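Local coordinates for protein putative oxidoreductase (PDB 3E82) that probably acts as an NAD(P)-dependent oxidoreductase of the Gfo/Idh/MocA family, its substrate not established, at residues 192-198 and 218-224; 147-153 and 240-246. All coordinates share one frame. Residue numbers count along the deposited sequence, not the author numbering.

Interaction 1 of 2, residues 192-198 and 218-224; sequences FGLPQSV and VLNYPAH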
loop_
_atom_site.group_PDB
_atom_site.type_symbol
_atom_site.label_atom_id
_atom_site.label_comp_id
_atom_site.label_asym_id
_atom_site.label_seq_id
_atom_site.Cartn_x
_atom_site.Cartn_y
_atom_site.Cartn_z
ATOM N N PHE B 192 14.331 -5.641 9.687
ATOM C CA PHE B 192 13.893 -7.023 9.543
ATOM C C PHE B 192 14.801 -8.039 8.866
ATOM O O PHE B 192 14.434 -9.214 8.776
ATOM C CB PHE B 192 12.557 -7.013 8.794
ATOM C CG PHE B 192 11.581 -5.994 9.310
ATOM C CD1 PHE B 192 11.018 -6.132 10.580
ATOM C CD2 PHE B 192 11.221 -4.893 8.527
ATOM C CE1 PHE B 192 10.108 -5.189 11.065
ATOM C CE2 PHE B 192 10.312 -3.943 9.005
ATOM C CZ PHE B 192 9.755 -4.090 10.273
ATOM N N GLY B 193 15.964 -7.621 8.386
ATOM C CA GLY B 193 16.811 -8.576 7.691
ATOM C C GLY B 193 16.309 -8.713 6.257
ATOM O O GLY B 193 15.487 -7.907 5.807
ATOM N N LEU B 194 16.781 -9.729 5.540
ATOM C CA LEU B 194 16.379 -9.940 4.147
ATOM C C LEU B 194 14.990 -10.546 3.960
ATOM O O LEU B 194 14.597 -11.459 4.671
ATOM C CB LEU B 194 17.382 -10.855 3.432
ATOM C CG LEU B 194 18.850 -10.436 3.392
ATOM C CD1 LEU B 194 19.668 -11.511 2.669
ATOM C CD2 LEU B 194 18.968 -9.096 2.686
ATOM N N PRO B 195 14.230 -10.041 2.981
ATOM C CA PRO B 195 12.890 -10.572 2.727
ATOM C C PRO B 195 13.024 -11.880 1.959
ATOM O O PRO B 195 14.073 -12.151 1.354
ATOM C CB PRO B 195 12.244 -9.480 1.884
ATOM C CG PRO B 195 13.426 -8.972 1.067
ATOM C CD PRO B 195 14.527 -8.894 2.102
ATOM N N GLN B 196 11.970 -12.688 1.986
ATOM C CA GLN B 196 11.972 -13.955 1.272
ATOM C C GLN B 196 11.757 -13.737 -0.223
ATOM O O GLN B 196 12.295 -14.473 -1.047
ATOM C CB GLN B 196 10.888 -14.878 1.820
ATOM C CG GLN B 196 10.923 -16.280 1.223
ATOM C CD GLN B 196 10.197 -17.289 2.084
ATOM O OE1 GLN B 196 10.417 -17.348 3.290
ATOM N NE2 GLN B 196 9.342 -18.096 1.473
ATOM N N SER B 197 10.959 -12.729 -0.571
ATOM C CA SER B 197 10.696 -12.417 -1.975
ATOM C C SER B 197 10.330 -10.947 -2.133
ATOM O O SER B 197 9.965 -10.280 -1.168
ATOM C CB SER B 197 9.577 -13.297 -2.524
ATOM O OG SER B 197 8.324 -12.943 -1.972
ATOM N N VAL B 198 10.439 -10.445 -3.354
ATOM C CA VAL B 198 10.152 -9.045 -3.639
ATOM C C VAL B 198 9.177 -8.937 -4.796
ATOM O O VAL B 198 9.332 -9.602 -5.823
ATOM C CB VAL B 198 11.454 -8.277 -4.006
ATOM C CG1 VAL B 198 11.133 -6.849 -4.379
ATOM C CG2 VAL B 198 12.426 -8.307 -2.838
ATOM N N VAL B 218 6.546 -4.419 -2.570
ATOM C CA VAL B 218 6.237 -5.214 -1.388
ATOM C C VAL B 218 7.318 -6.241 -1.110
ATOM O O VAL B 218 7.687 -7.018 -1.990
ATOM C CB VAL B 218 4.892 -5.967 -1.542
ATOM C CG1 VAL B 218 4.611 -6.785 -0.293
ATOM C CG2 VAL B 218 3.760 -4.973 -1.786
ATOM N N LEU B 219 7.828 -6.224 0.119
ATOM C CA LEU B 219 8.842 -7.174 0.551
ATOM C C LEU B 219 8.139 -8.233 1.407
ATOM O O LEU B 219 7.581 -7.913 2.459
ATOM C CB LEU B 219 9.929 -6.462 1.367
ATOM C CG LEU B 219 11.112 -5.880 0.574
ATOM C CD1 LEU B 219 10.630 -5.002 -0.553
ATOM C CD2 LEU B 219 12.014 -5.103 1.516
ATOM N N ASN B 220 8.159 -9.486 0.949
ATOM C CA ASN B 220 7.511 -10.581 1.680
ATOM C C ASN B 220 8.432 -11.294 2.671
ATOM O O ASN B 220 9.498 -11.802 2.298
ATOM C CB ASN B 220 6.942 -11.630 0.708
ATOM C CG ASN B 220 5.888 -11.059 -0.231
ATOM O OD1 ASN B 220 4.858 -10.523 0.206
ATOM N ND2 ASN B 220 6.140 -11.173 -1.532
ATOM N N TYR B 221 8.015 -11.312 3.935
ATOM C CA TYR B 221 8.746 -11.990 5.004
ATOM C C TYR B 221 7.857 -13.160 5.444
ATOM O O TYR B 221 6.659 -13.164 5.179
ATOM C CB TYR B 221 8.997 -11.035 6.178
ATOM C CG TYR B 221 10.063 -10.001 5.898
ATOM C CD1 TYR B 221 11.406 -10.246 6.220
ATOM C CD2 TYR B 221 9.743 -8.792 5.280
ATOM C CE1 TYR B 221 12.407 -9.304 5.932
ATOM C CE2 TYR B 221 10.733 -7.844 4.983
ATOM C CZ TYR B 221 12.063 -8.111 5.315
ATOM O OH TYR B 221 13.038 -7.181 5.037
ATOM N N PRO B 222 8.431 -14.163 6.128
ATOM C CA PRO B 222 7.624 -15.309 6.561
ATOM C C PRO B 222 6.389 -14.977 7.393
ATOM O O PRO B 222 5.339 -15.587 7.210
ATOM C CB PRO B 222 8.624 -16.164 7.340
ATOM C CG PRO B 222 9.928 -15.857 6.656
ATOM C CD PRO B 222 9.842 -14.347 6.504
ATOM N N ALA B 223 6.506 -14.011 8.298
ATOM C CA ALA B 223 5.378 -13.675 9.155
ATOM C C ALA B 223 4.895 -12.229 9.097
ATOM O O ALA B 223 4.167 -11.789 9.983
ATOM C CB ALA B 223 5.697 -14.058 10.614
ATOM N N HIS B 224 5.314 -11.478 8.087
ATOM C CA HIS B 224 4.830 -10.111 7.971
ATOM C C HIS B 224 5.114 -9.511 6.608
ATOM O O HIS B 224 5.862 -10.084 5.806
ATOM C CB HIS B 224 5.389 -9.223 9.092
ATOM C CG HIS B 224 6.802 -8.771 8.882
ATOM N ND1 HIS B 224 7.889 -9.587 9.108
ATOM C CD2 HIS B 224 7.303 -7.569 8.514
ATOM C CE1 HIS B 224 9.000 -8.905 8.893
ATOM N NE2 HIS B 224 8.673 -7.678 8.531
#

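Interaction 2 of 2, residues 147-153 and 240-246; sequences AVKHFES and RFTVHGD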
loop_
_atom_site.group_PDB
_atom_site.type_symbol
_atom_site.label_atom_id
_atom_site.label_comp_id
_atom_site.label_asym_id
_atom_site.label_seq_id
_atom_site.Cartn_x
_atom_site.Cartn_y
_atom_site.Cartn_z
ATOM N N ALA B 147 3.817 -8.076 17.978
ATOM C CA ALA B 147 4.561 -8.531 16.804
ATOM C C ALA B 147 4.155 -7.711 15.580
ATOM O O ALA B 147 2.963 -7.567 15.289
ATOM C CB ALA B 147 4.296 -10.015 16.549
ATOM N N VAL B 148 5.142 -7.169 14.867
ATOM C CA VAL B 148 4.866 -6.374 13.667
ATOM C C VAL B 148 4.330 -7.267 12.545
ATOM O O VAL B 148 4.872 -8.342 12.284
ATOM C CB VAL B 148 6.136 -5.637 13.172
ATOM C CG1 VAL B 148 5.870 -4.979 11.816
ATOM C CG2 VAL B 148 6.546 -4.580 14.188
ATOM N N LYS B 149 3.267 -6.814 11.882
ATOM C CA LYS B 149 2.652 -7.586 10.812
ATOM C C LYS B 149 2.588 -6.831 9.486
ATOM O O LYS B 149 2.582 -7.446 8.414
ATOM C CB LYS B 149 1.240 -8.033 11.240
ATOM C CG LYS B 149 1.253 -9.061 12.379
ATOM C CD LYS B 149 2.062 -10.280 11.959
ATOM C CE LYS B 149 2.549 -11.101 13.146
ATOM N NZ LYS B 149 1.443 -11.760 13.869
ATOM N N HIS B 150 2.558 -5.503 9.571
ATOM C CA HIS B 150 2.472 -4.638 8.398
ATOM C C HIS B 150 3.290 -3.362 8.633
ATOM O O HIS B 150 2.932 -2.517 9.459
ATOM C CB HIS B 150 0.991 -4.301 8.128
ATOM C CG HIS B 150 0.765 -3.361 6.979
ATOM N ND1 HIS B 150 -0.074 -3.663 5.928
ATOM C CD2 HIS B 150 1.235 -2.114 6.736
ATOM C CE1 HIS B 150 -0.113 -2.643 5.088
ATOM N NE2 HIS B 150 0.674 -1.690 5.555
ATOM N N PHE B 151 4.393 -3.241 7.897
ATOM C CA PHE B 151 5.302 -2.097 7.987
ATOM C C PHE B 151 5.230 -1.348 6.657
ATOM O O PHE B 151 5.546 -1.904 5.599
ATOM C CB PHE B 151 6.726 -2.599 8.241
ATOM C CG PHE B 151 7.762 -1.504 8.358
ATOM C CD1 PHE B 151 8.087 -0.958 9.599
ATOM C CD2 PHE B 151 8.454 -1.065 7.236
ATOM C CE1 PHE B 151 9.087 0.001 9.713
ATOM C CE2 PHE B 151 9.457 -0.104 7.343
ATOM C CZ PHE B 151 9.774 0.425 8.579
ATOM N N GLU B 152 4.804 -0.090 6.708
ATOM C CA GLU B 152 4.664 0.713 5.500
ATOM C C GLU B 152 5.482 1.999 5.588
ATOM O O GLU B 152 5.354 2.771 6.548
ATOM C CB GLU B 152 3.185 1.038 5.268
ATOM C CG GLU B 152 2.894 1.595 3.897
ATOM C CD GLU B 152 1.419 1.600 3.579
ATOM O OE1 GLU B 152 0.677 0.792 4.182
ATOM O OE2 GLU B 152 1.013 2.400 2.711
ATOM N N SER B 153 6.310 2.220 4.568
ATOM C CA SER B 153 7.196 3.380 4.492
ATOM C C SER B 153 6.986 4.115 3.173
ATOM O O SER B 153 7.019 3.502 2.096
ATOM C CB SER B 153 8.654 2.913 4.621
ATOM O OG SER B 153 9.562 3.990 4.526
ATOM N N ARG B 240 4.563 9.202 6.526
ATOM C CA ARG B 240 5.937 8.772 6.323
ATOM C C ARG B 240 6.075 7.292 6.642
ATOM O O ARG B 240 6.696 6.547 5.889
ATOM C CB ARG B 240 6.876 9.573 7.231
ATOM C CG ARG B 240 8.324 9.106 7.176
ATOM C CD ARG B 240 8.928 9.297 5.795
ATOM N NE ARG B 240 10.283 8.754 5.732
ATOM C CZ ARG B 240 10.572 7.473 5.519
ATOM N NH1 ARG B 240 9.598 6.586 5.339
ATOM N NH2 ARG B 240 11.840 7.075 5.503
ATOM N N PHE B 241 5.507 6.894 7.779
ATOM C CA PHE B 241 5.530 5.511 8.253
ATOM C C PHE B 241 4.166 5.140 8.825
ATOM O O PHE B 241 3.503 5.958 9.462
ATOM C CB PHE B 241 6.554 5.319 9.380
ATOM C CG PHE B 241 7.991 5.275 8.925
ATOM C CD1 PHE B 241 8.489 4.166 8.245
ATOM C CD2 PHE B 241 8.858 6.323 9.225
ATOM C CE1 PHE B 241 9.838 4.096 7.872
ATOM C CE2 PHE B 241 10.211 6.267 8.857
ATOM C CZ PHE B 241 10.699 5.147 8.179
ATOM N N THR B 242 3.772 3.893 8.600
ATOM C CA THR B 242 2.526 3.338 9.116
ATOM C C THR B 242 2.894 1.900 9.470
ATOM O O THR B 242 3.284 1.129 8.597
ATOM C CB THR B 242 1.401 3.325 8.054
ATOM O OG1 THR B 242 1.056 4.670 7.701
ATOM C CG2 THR B 242 0.168 2.615 8.602
ATOM N N VAL B 243 2.794 1.548 10.749
ATOM C CA VAL B 243 3.147 0.199 11.187
ATOM C C VAL B 243 2.066 -0.408 12.062
ATOM O O VAL B 243 1.661 0.191 13.059
ATOM C CB VAL B 243 4.477 0.201 11.975
ATOM C CG1 VAL B 243 4.895 -1.231 12.317
ATOM C CG2 VAL B 243 5.556 0.890 11.158
ATOM N N HIS B 244 1.604 -1.597 11.682
ATOM C CA HIS B 244 0.563 -2.290 12.430
ATOM C C HIS B 244 1.092 -3.587 13.010
ATOM O O HIS B 244 1.743 -4.374 12.315
ATOM C CB HIS B 244 -0.633 -2.616 11.525
ATOM C CG HIS B 244 -1.144 -1.443 10.747
ATOM N ND1 HIS B 244 -1.648 -0.310 11.349
ATOM C CD2 HIS B 244 -1.223 -1.230 9.413
ATOM C CE1 HIS B 244 -2.013 0.553 10.418
ATOM N NE2 HIS B 244 -1.766 0.019 9.234
ATOM N N GLY B 245 0.807 -3.801 14.288
ATOM C CA GLY B 245 1.227 -5.007 14.975
ATOM C C GLY B 245 -0.013 -5.628 15.595
ATOM O O GLY B 245 -1.089 -5.039 15.522
ATOM N N ASP B 246 0.111 -6.800 16.209
ATOM C CA ASP B 246 -1.069 -7.427 16.800
ATOM C C ASP B 246 -1.496 -6.826 18.140
ATOM O O ASP B 246 -2.472 -7.273 18.732
ATOM C CB ASP B 246 -0.871 -8.936 16.944
ATOM C CG ASP B 246 0.393 -9.297 17.692
ATOM O OD1 ASP B 246 0.883 -8.466 18.481
ATOM O OD2 ASP B 246 0.890 -10.428 17.497
#

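Interaction 1 of 2, residues 192-198 and 218-224
An aromatic cluster of F192, Y221 and H224 forms the apolar centre where the loop after helix 176-192 leads into strand 197-203 of the C-terminal alpha/beta domain's sheet, a strand that hairpins antiparallel with 214-220. The F192 ring turns its edge to the face of Y221, centroids 5.8 Å apart with planes at 62°, while H224 presents its own edge to the face of F192, centroids 4.5 Å apart, a second T-shaped pair. The phenol is also covered by P195, whose CA sits 3.7 Å from the Y221 ring centroid in a CH-pi contact. P195 CB lies 3.8 Å from L219 CB, and beyond it V198 and L219 line the sheet face packed by helix 320-339. The helix ends at F192; G193, just past it, has a positive phi at which a side chain would jam against the preceding carbonyl O, and its own carbonyl O accepts a 2.7 Å hydrogen bond from Y221 OH. Further out, a classic beta bulge opens the pairing: Q196 N donates to N220 O at 2.6 Å and S197 N does so only weakly at 3.4 Å, so two residues face one. N220 N returns a bond to S197 O at 2.9 Å. At the polar edge N220 OD1 is held by K225 and by N201 of the second subunit, while N220 ND2 donates to S197 OG at 2.8 Å.

Interaction 2 of 2, residues 147-153 and 240-246
F151 packs beside V243, its cross-strand partner in a non-hydrogen-bonded pair, with F151 CD1 3.5 Å from V243 CG2, and also meets F241 obliquely, F151 CZ lying 3.7 Å from F241 CE1. These residues share one face of an antiparallel pairing. The axes of 148-153 and 241-245 approach to 4.6 Å, with their N-to-C directions 164° apart. E152 and T242 form a hydrogen-bonded pair, E152 N to T242 O at 2.7 Å and T242 N to E152 O at 2.8 Å. Closer to V148 a classic beta bulge shifts the register by one: K149 N and H150 N both donate to H244 O, at 2.9 and 3.1 Å, and H244 N answers to H150 O at 2.7 Å. At one end D246 OD1 accepts from A147 N at 3.0 Å; at the other R240 NH1 donates to S153 OG at 2.7 Å. The H150, E152, T242 and H244 face is more polar: H150 NE2 donates to E152 OE1 at 2.8 Å, E152 OE2 is bonded to H154, and H150 ND1 is joined to W214 of the second subunit. K149, at the bulge, sends NZ to the carbonyl O of L205 of that subunit. On the other face F151 and F241 pack against helices 131-142 and 176-192, while strand 225-231 pairs in parallel along the remaining edge of strand 148-156.

How the interactions relate
Interactions 1 and 2 belong to one open sheet and lie about 13 Å apart between centres, with 192-198 and 218-224 nested along the chain inside the loop closed by 147-153 and 240-246. They meet directly: F192 CE2 lies 3.6 Å from F151 CG, an edge-to-face pair that extends the aromatic packing of interaction 1 to the phenylalanines of interaction 2. H224 CB lies 3.4 Å from V148 O, and A223 O is 3.3 Å from K149 CD. Both contacts also touch the second subunit, illustrating how a single sheet can carry a helical layer on one face and a dimer partner on the other.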